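Local coordinates for protein polyketide biosynthesis 3-hydroxy-3-methylglutaryl-ACP synthase PksG (Bacillus subtilis, PDB 4YXT) that catalyses the aldol condensation of acetyl-ACP with a beta-ketothioester polyketide intermediate during biosynthesis of the antibiotic bacillaene, at residues V110-A113 with C114-G117; A119-Q122 with M123-F127. The protein carries 1 engineered substitution. All coordinates share one frame; numbering follows the deposited sequence.

Both contacts belong to one run of chain in the thiolase-like fold: contact 1 is the turn joining strand 106-111 to helix 116-130, and contact 2 is a piece of that same helix, reached directly afterwards. Their centres lie about 12 Å apart, and they touch where CG1 of V110 packs on CB of A119 at 3.9 Å, so the helix folds back along the strand it has just left. Contact 1 carries C114, by similarity the acyl-thioester cysteine, whereas the A119 side chain of contact 2 is about 10 Å from that of C114. Both also meet the second subunit, which places the turn bearing C114 and its helix beside the dimer interface.

Contact 1. Residues V110-A113 with C114-G117; sequences VKQA and CYSG
Backbone bonds close a tight turn between V110-A113 and C114-G117: Y115 N donates to Q112 O (3.1 Å) and S116 N to A113 O (3.2 Å), each donor lying above the carbonyl plane. A113, with phi 46° and psi -134°, provides the sharp bend just before C114. S116 adds a weak side-chain bond, OG to A113 O at 3.4 Å. A chi1 of 73° sets that hydroxyl between its own backbone N and carbonyl carbon, while CB of S116 rests 3.7 Å from V110 O. CG of Q112 meets CD2 of the Y115 ring obliquely at 4.0 Å, and the Y115 hydroxyl is hydrogen-bonded to E333. From the end of the strand, K111 reaches E109 of the second subunit in a salt bridge, and a strand of that subunit pairs with V110 and K111 to continue the sheet. SG of C114 lies anti to that residue's own carbonyl carbon, beside its N. At the N-terminal end of helix 116-130, the two backbone bonds fix the chain on either side of C114 and set its thiol beside H250, consistent with the acyl-thioester role inferred by similarity.

Contact 2. Residues A119-Q122 with M123-F127; sequences AGFQ and MAVNF
The aromatic ring of F121 and the V125 side chain meet one helical turn apart, in the only CH-pi contact between A119-Q122 and M123-F127. CG2 of V125 lies over one face of the ring, 3.9 Å from its centroid and 17° off the normal, and displaced toward the CZ rim. F121 carries CG anti to its backbone N (chi1 168°), which brings the ring alongside the following turn. The same V125 methyl also sits 3.2 Å from F121 O, close against the backbone.

The main-chain bonds are those of a regular alpha-helix, four successive i to i+4 links. M123 N binds A119 O and A124 N binds G120 O, the latter at 2.9 Å; V125 N then pairs with F121 O, and N126 N with Q122 O at 3.0 Å, nearly straight.

A water supplies the polar side-chain link. It donates to OE1 of Q122 at 2.6 Å and to OD1 of N126 at 3.1 Å, bridging two amides one turn apart. Q122 reaches it by bending at chi2 (-53°). Both of the water's hydrogens are thereby used on these two carbonyl oxygens.

CG of M123 lies 3.2 Å from the carbonyl oxygen A119 O, while the bent chain returns CE to CB of its neighbour Q122.

All the touching residues are buried. F121 and V125 both pack on I186 of strand 184-195, and F121 and Q122 reach Y335 of strand 331-339, while A124 rests on A138 and V140 of strand 137-145. Helix 116-130 thus lies against the large mixed sheet with one side, and at the dimer interface M123 meets F108, and N126 meets S130, of the second subunit.

Contact 1. Residues V110-A113 with C114-G117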
ATOM      1  N   VAL A 110      -1.902   0.402  -2.148  1.00 16.45           N
ATOM      2  CA  VAL A 110      -0.706   1.146  -1.850  1.00 19.22           C
ATOM      3  C   VAL A 110      -1.010   2.635  -1.785  1.00 19.65           C
ATOM      4  O   VAL A 110      -1.781   3.158  -2.614  1.00 20.09           O
ATOM      5  CB  VAL A 110       0.387   0.923  -2.928  1.00 20.01           C
ATOM      6  CG1 VAL A 110       1.442   1.979  -2.783  1.00 22.75           C
ATOM      7  CG2 VAL A 110       1.026  -0.420  -2.695  1.00 21.99           C
ATOM      8  N   LYS A 111      -0.362   3.291  -0.821  1.00 20.92           N
ATOM      9  CA  LYS A 111      -0.657   4.667  -0.386  1.00 24.97           C
ATOM     10  C   LYS A 111       0.674   5.404  -0.280  1.00 23.67           C
ATOM     11  O   LYS A 111       1.617   4.940   0.380  1.00 19.04           O
ATOM     12  CB  LYS A 111      -1.354   4.675   0.978  1.00 25.00           C
ATOM     13  CG  LYS A 111      -1.848   6.055   1.434  1.00 30.46           C
ATOM     14  CD  LYS A 111      -1.929   6.233   2.973  1.00 31.33           C
ATOM     15  CE  LYS A 111      -3.109   5.439   3.534  1.00 33.63           C
ATOM     16  NZ  LYS A 111      -3.153   5.339   5.027  1.00 33.83           N
ATOM     17  N   GLN A 112       0.759   6.530  -0.979  1.00 25.21           N
ATOM     18  CA  GLN A 112       1.794   7.532  -0.708  1.00 24.01           C
ATOM     19  C   GLN A 112       1.506   8.757  -1.548  1.00 20.22           C
ATOM     20  O   GLN A 112       2.310   9.189  -2.335  1.00 20.41           O
ATOM     21  CB  GLN A 112       3.217   6.983  -0.938  1.00 25.77           C
ATOM     22  CG  GLN A 112       4.363   7.948  -0.633  1.00 27.51           C
ATOM     23  CD  GLN A 112       4.024   9.055   0.345  1.00 31.02           C
ATOM     24  OE1 GLN A 112       4.138  10.237   0.034  1.00 38.97           O
ATOM     25  NE2 GLN A 112       3.631   8.685   1.528  1.00 32.41           N
ATOM     26  N   ALA A 113       0.337   9.317  -1.314  1.00 20.76           N
ATOM     27  CA  ALA A 113      -0.187  10.451  -2.073  1.00 20.66           C
ATOM     28  C   ALA A 113       0.032  10.179  -3.531  1.00 17.35           C
ATOM     29  O   ALA A 113      -0.217   9.065  -3.950  1.00 16.14           O
ATOM     30  CB  ALA A 113       0.428  11.785  -1.605  1.00 20.79           C
ATOM     31  N   CYS A 114       0.526  11.143  -4.294  1.00 15.54           N
ATOM     32  CA  CYS A 114       0.493  11.034  -5.729  1.00 16.63           C
ATOM     33  C   CYS A 114       1.577  10.051  -6.279  1.00 15.46           C
ATOM     34  O   CYS A 114       1.552   9.697  -7.460  1.00 17.69           O
ATOM     35  CB  CYS A 114       0.719  12.429  -6.331  1.00 19.54           C
ATOM     36  SG  CYS A 114      -0.185  13.790  -5.466  1.00 24.67           S
ATOM     37  N   TYR A 115       2.459   9.579  -5.429  1.00 13.87           N
ATOM     38  CA  TYR A 115       3.547   8.604  -5.808  1.00 15.95           C
ATOM     39  C   TYR A 115       3.019   7.156  -5.818  1.00 15.67           C
ATOM     40  O   TYR A 115       3.651   6.222  -6.346  1.00 16.05           O
ATOM     41  CB  TYR A 115       4.721   8.767  -4.779  1.00 16.27           C
ATOM     42  CG  TYR A 115       5.837   7.828  -4.966  1.00 16.29           C
ATOM     43  CD1 TYR A 115       6.687   7.958  -6.042  1.00 18.34           C
ATOM     44  CD2 TYR A 115       6.017   6.764  -4.109  1.00 16.31           C
ATOM     45  CE1 TYR A 115       7.711   7.045  -6.252  1.00 17.63           C
ATOM     46  CE2 TYR A 115       7.044   5.862  -4.296  1.00 16.66           C
ATOM     47  CZ  TYR A 115       7.870   5.994  -5.367  1.00 17.86           C
ATOM     48  OH  TYR A 115       8.903   5.078  -5.561  1.00 20.70           O
ATOM     49  N   SER A 116       1.821   6.986  -5.284  1.00 15.08           N
ATOM     50  CA  SER A 116       1.247   5.676  -5.143  1.00 17.28           C
ATOM     51  C   SER A 116       1.298   4.866  -6.449  1.00 16.53           C
ATOM     52  O   SER A 116       1.601   3.709  -6.431  1.00 16.57           O
ATOM     53  CB  SER A 116      -0.185   5.797  -4.647  1.00 18.18           C
ATOM     54  OG  SER A 116      -0.971   6.288  -5.724  1.00 23.14           O
ATOM     55  N   GLY A 117       1.019   5.523  -7.566  1.00 17.24           N
ATOM     56  CA  GLY A 117       0.905   4.914  -8.818  1.00 17.91           C
ATOM     57  C   GLY A 117       2.234   4.267  -9.177  1.00 18.34           C
ATOM     58  O   GLY A 117       2.275   3.087  -9.472  1.00 17.46           O
TER

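Contact 2. Residues A119-Q122 with M123-F127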
ATOM      1  N   ALA A 119       4.826   3.596  -7.168  1.00 17.21           N
ATOM      2  CA  ALA A 119       5.140   2.602  -6.152  1.00 16.54           C
ATOM      3  C   ALA A 119       4.500   1.305  -6.650  1.00 16.41           C
ATOM      4  O   ALA A 119       5.173   0.315  -6.846  1.00 20.25           O
ATOM      5  CB  ALA A 119       4.587   3.013  -4.778  1.00 16.22           C
ATOM      6  N   GLY A 120       3.229   1.348  -6.963  1.00 16.74           N
ATOM      7  CA  GLY A 120       2.528   0.176  -7.521  1.00 16.76           C
ATOM      8  C   GLY A 120       3.253  -0.481  -8.698  1.00 16.66           C
ATOM      9  O   GLY A 120       3.544  -1.690  -8.706  1.00 15.25           O
ATOM     10  N   PHE A 121       3.544   0.348  -9.698  1.00 17.78           N
ATOM     11  CA  PHE A 121       4.109  -0.102 -10.956  1.00 19.40           C
ATOM     12  C   PHE A 121       5.510  -0.618 -10.758  1.00 19.02           C
ATOM     13  O   PHE A 121       5.872  -1.625 -11.353  1.00 21.64           O
ATOM     14  CB  PHE A 121       4.059   1.066 -11.959  1.00 21.31           C
ATOM     15  CG  PHE A 121       4.848   0.853 -13.210  1.00 22.62           C
ATOM     16  CD1 PHE A 121       4.404  -0.020 -14.180  1.00 23.66           C
ATOM     17  CD2 PHE A 121       6.013   1.548 -13.428  1.00 25.94           C
ATOM     18  CE1 PHE A 121       5.132  -0.220 -15.338  1.00 25.34           C
ATOM     19  CE2 PHE A 121       6.755   1.363 -14.596  1.00 25.36           C
ATOM     20  CZ  PHE A 121       6.297   0.492 -15.554  1.00 24.50           C
ATOM     21  N   GLN A 122       6.317   0.040  -9.940  1.00 18.36           N
ATOM     22  CA  GLN A 122       7.648  -0.502  -9.644  1.00 19.84           C
ATOM     23  C   GLN A 122       7.598  -1.863  -8.973  1.00 20.81           C
ATOM     24  O   GLN A 122       8.439  -2.762  -9.266  1.00 23.88           O
ATOM     25  CB  GLN A 122       8.507   0.436  -8.821  1.00 18.61           C
ATOM     26  CG  GLN A 122       8.961   1.623  -9.580  1.00 19.64           C
ATOM     27  CD  GLN A 122       9.661   1.318 -10.899  1.00 24.92           C
ATOM     28  OE1 GLN A 122      10.181   0.206 -11.130  1.00 24.22           O
ATOM     29  NE2 GLN A 122       9.702   2.334 -11.770  1.00 28.15           N
ATOM     30  N   MET A 123       6.628  -2.050  -8.112  1.00 17.88           N
ATOM     31  CA  MET A 123       6.565  -3.286  -7.408  1.00 19.36           C
ATOM     32  C   MET A 123       6.093  -4.340  -8.412  1.00 16.53           C
ATOM     33  O   MET A 123       6.565  -5.440  -8.348  1.00 16.99           O
ATOM     34  CB  MET A 123       5.630  -3.223  -6.201  1.00 20.79           C
ATOM     35  CG  MET A 123       6.071  -2.274  -5.110  1.00 23.50           C
ATOM     36  SD  MET A 123       7.665  -2.599  -4.298  1.00 29.95           S
ATOM     37  CE  MET A 123       8.669  -1.314  -5.045  1.00 24.86           C
ATOM     38  N   ALA A 124       5.245  -3.964  -9.372  1.00 15.11           N
ATOM     39  CA  ALA A 124       4.719  -4.915 -10.319  1.00 15.02           C
ATOM     40  C   ALA A 124       5.859  -5.307 -11.291  1.00 16.56           C
ATOM     41  O   ALA A 124       5.959  -6.451 -11.621  1.00 14.55           O
ATOM     42  CB  ALA A 124       3.593  -4.335 -11.101  1.00 16.65           C
ATOM     43  N   VAL A 125       6.729  -4.349 -11.646  1.00 16.74           N
ATOM     44  CA  VAL A 125       7.903  -4.627 -12.453  1.00 18.80           C
ATOM     45  C   VAL A 125       8.843  -5.632 -11.784  1.00 19.58           C
ATOM     46  O   VAL A 125       9.327  -6.579 -12.432  1.00 24.53           O
ATOM     47  CB  VAL A 125       8.673  -3.347 -12.834  1.00 17.62           C
ATOM     48  CG1 VAL A 125       9.985  -3.715 -13.520  1.00 18.32           C
ATOM     49  CG2 VAL A 125       7.849  -2.468 -13.764  1.00 17.03           C
ATOM     50  N   ASN A 126       9.121  -5.439 -10.499  1.00 20.58           N
ATOM     51  CA  ASN A 126       9.950  -6.404  -9.752  1.00 21.41           C
ATOM     52  C   ASN A 126       9.306  -7.785  -9.591  1.00 20.98           C
ATOM     53  O   ASN A 126       9.997  -8.771  -9.515  1.00 22.13           O
ATOM     54  CB  ASN A 126      10.405  -5.856  -8.416  1.00 20.64           C
ATOM     55  CG  ASN A 126      11.207  -4.569  -8.561  1.00 22.69           C
ATOM     56  OD1 ASN A 126      11.730  -4.270  -9.632  1.00 22.18           O
ATOM     57  ND2 ASN A 126      11.280  -3.779  -7.479  1.00 23.10           N
ATOM     58  N   PHE A 127       7.994  -7.858  -9.541  1.00 21.49           N
ATOM     59  CA  PHE A 127       7.348  -9.161  -9.550  1.00 22.10           C
ATOM     60  C   PHE A 127       7.730  -9.840 -10.892  1.00 23.76           C
ATOM     61  O   PHE A 127       8.175 -10.980 -10.881  1.00 24.74           O
ATOM     62  CB  PHE A 127       5.831  -9.038  -9.302  1.00 19.47           C
ATOM     63  CG  PHE A 127       5.031 -10.309  -9.549  1.00 18.09           C
ATOM     64  CD1 PHE A 127       5.237 -11.463  -8.793  1.00 18.17           C
ATOM     65  CD2 PHE A 127       4.091 -10.370 -10.563  1.00 18.84           C
ATOM     66  CE1 PHE A 127       4.480 -12.624  -9.016  1.00 17.03           C
ATOM     67  CE2 PHE A 127       3.343 -11.538 -10.798  1.00 18.06           C
ATOM     68  CZ  PHE A 127       3.541 -12.661 -10.011  1.00 17.75           C
TER
HETATM   69  O   HOH W   1      12.196  -1.423 -10.846  1.00 24.35           O